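Local structure of ESAT-6/WXG100 secretion system protein (Streptococcus gallolyticus, 7JQE) at the interface of chains A and B. The protein is EsaA, a membrane subunit of the bacterial type VIIb secretion system whose extracellular region probably supports export of toxins. Numbering follows the deposited sequence. Chains: chain A/B, ESAT-6/WXG100 secretion system protein.

The interface of chains A and B. Residues chain A 133-134, 468, 471; chain B 133-134, 179.
The amide oxygen OE1 of B:Gln133 accepts a hydrogen bond from the phenol OH of A:Tyr134 at 3.1 Å, and CB of A:Ser471 packs against the same oxygen at 3.4 Å. The hydroxyl lies in the carbonyl plane, on a lone pair, with a C=O...O angle of 116°. Ring and amide planes are 30° apart, and OE1 sits at the edge of the tyrosine ring, in its plane. B:Gln133 reaches this position through a chain bent at chi2, which turns its amide toward the partner chain. NE2 of B:Gln133, the amide nitrogen, comes within 3.3 Å of A:Ser471 OG, a close polar approach.

The two-fold relation of the chains repeats the tyrosine-glutamine pair, with B:Tyr134 OH donating to A:Gln133 OE1. Between the two bonds the tyrosines meet tip to tip, A:Tyr134 OH and B:Tyr134 OH lying 3.6 Å apart. Each hydroxyl is thus directed to a glutamine of the opposite chain, which probably helps to set the rotation of each amide, where the C-terminal ends of the two helices 102-135 meet. This reciprocal clasp belongs to a side-by-side dimer interface, plausibly the biological one, although the coordinates alone do not prove it.

Beside the clasp, A:Phe468 on helix 462-491 backs A:Tyr134: CD2 of the tyrosine lies over one face of the phenylalanine ring, toward the rim. CG of A:Phe468 stands anti to the backbone N (chi1 -164°), and the ring offers its edge to B:Gln179 at the end of helix 169-179. There the amide oxygen OE1 of B:Gln179 lies in the ring plane, 3.3 Å from A:Phe468 CD1.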
loop_
_atom_site.group_PDB
_atom_site.type_symbol
_atom_site.label_atom_id
_atom_site.label_comp_id
_atom_site.label_asym_id
_atom_site.label_seq_id
_atom_site.Cartn_x
_atom_site.Cartn_y
_atom_site.Cartn_z
ATOM N N GLN A 133 10.690 -8.355 -43.275
ATOM C CA GLN A 133 11.264 -8.186 -41.944
ATOM C C GLN A 133 11.085 -6.759 -41.439
ATOM O O GLN A 133 10.655 -6.540 -40.299
ATOM C CB GLN A 133 12.748 -8.560 -41.961
ATOM C CG GLN A 133 13.041 -10.053 -41.961
ATOM C CD GLN A 133 12.945 -10.663 -40.574
ATOM O OE1 GLN A 133 13.812 -10.446 -39.726
ATOM N NE2 GLN A 133 11.885 -11.427 -40.335
ATOM N N TYR A 134 11.410 -5.772 -42.275
ATOM C CA TYR A 134 11.512 -4.384 -41.840
ATOM C C TYR A 134 10.277 -3.550 -42.137
ATOM O O TYR A 134 9.976 -2.622 -41.379
ATOM C CB TYR A 134 12.724 -3.709 -42.490
ATOM C CG TYR A 134 14.059 -4.263 -42.044
ATOM C CD1 TYR A 134 14.618 -5.373 -42.668
ATOM C CD2 TYR A 134 14.766 -3.674 -41.005
ATOM C CE1 TYR A 134 15.843 -5.882 -42.264
ATOM C CE2 TYR A 134 15.989 -4.175 -40.593
ATOM C CZ TYR A 134 16.525 -5.277 -41.228
ATOM O OH TYR A 134 17.744 -5.774 -40.821
ATOM N N PHE A 468 15.139 1.487 -37.131
ATOM C CA PHE A 468 14.770 0.241 -37.796
ATOM C C PHE A 468 14.354 0.504 -39.237
ATOM O O PHE A 468 14.760 -0.218 -40.156
ATOM C CB PHE A 468 13.643 -0.445 -37.024
ATOM C CG PHE A 468 13.444 -1.894 -37.377
ATOM C CD1 PHE A 468 14.407 -2.839 -37.059
ATOM C CD2 PHE A 468 12.276 -2.318 -37.987
ATOM C CE1 PHE A 468 14.217 -4.176 -37.365
ATOM C CE2 PHE A 468 12.081 -3.652 -38.293
ATOM C CZ PHE A 468 13.056 -4.582 -37.982
ATOM N N SER A 471 17.484 1.090 -41.266
ATOM C CA SER A 471 18.231 -0.118 -41.599
ATOM C C SER A 471 17.587 -0.848 -42.770
ATOM O O SER A 471 18.274 -1.269 -43.710
ATOM C CB SER A 471 18.326 -1.033 -40.378
ATOM O OG SER A 471 19.173 -0.474 -39.391
ATOM N N GLN B 133 23.473 -6.554 -38.248
ATOM C CA GLN B 133 22.121 -6.384 -37.724
ATOM C C GLN B 133 21.717 -7.557 -36.838
ATOM O O GLN B 133 21.204 -7.364 -35.728
ATOM C CB GLN B 133 21.127 -6.224 -38.878
ATOM C CG GLN B 133 21.109 -4.850 -39.532
ATOM C CD GLN B 133 20.293 -3.842 -38.742
ATOM O OE1 GLN B 133 19.061 -3.901 -38.723
ATOM N NE2 GLN B 133 20.976 -2.914 -38.082
ATOM N N TYR B 134 21.941 -8.783 -37.312
ATOM C CA TYR B 134 21.391 -9.975 -36.678
ATOM C C TYR B 134 22.367 -10.697 -35.764
ATOM O O TYR B 134 21.938 -11.306 -34.778
ATOM C CB TYR B 134 20.896 -10.963 -37.739
ATOM C CG TYR B 134 19.710 -10.474 -38.541
ATOM C CD1 TYR B 134 19.887 -9.686 -39.671
ATOM C CD2 TYR B 134 18.413 -10.806 -38.172
ATOM C CE1 TYR B 134 18.802 -9.238 -40.411
ATOM C CE2 TYR B 134 17.324 -10.363 -38.902
ATOM C CZ TYR B 134 17.523 -9.582 -40.023
ATOM O OH TYR B 134 16.439 -9.144 -40.752
ATOM N N GLN B 179 18.286 -3.354 -31.458
ATOM C CA GLN B 179 17.171 -2.879 -32.268
ATOM C C GLN B 179 16.099 -2.189 -31.435
ATOM O O GLN B 179 15.288 -1.443 -31.992
ATOM C CB GLN B 179 16.553 -4.042 -33.045
ATOM C CG GLN B 179 17.551 -4.840 -33.874
ATOM C CD GLN B 179 18.136 -4.035 -35.019
ATOM O OE1 GLN B 179 17.440 -3.703 -35.980
ATOM N NE2 GLN B 179 19.419 -3.709 -34.917
#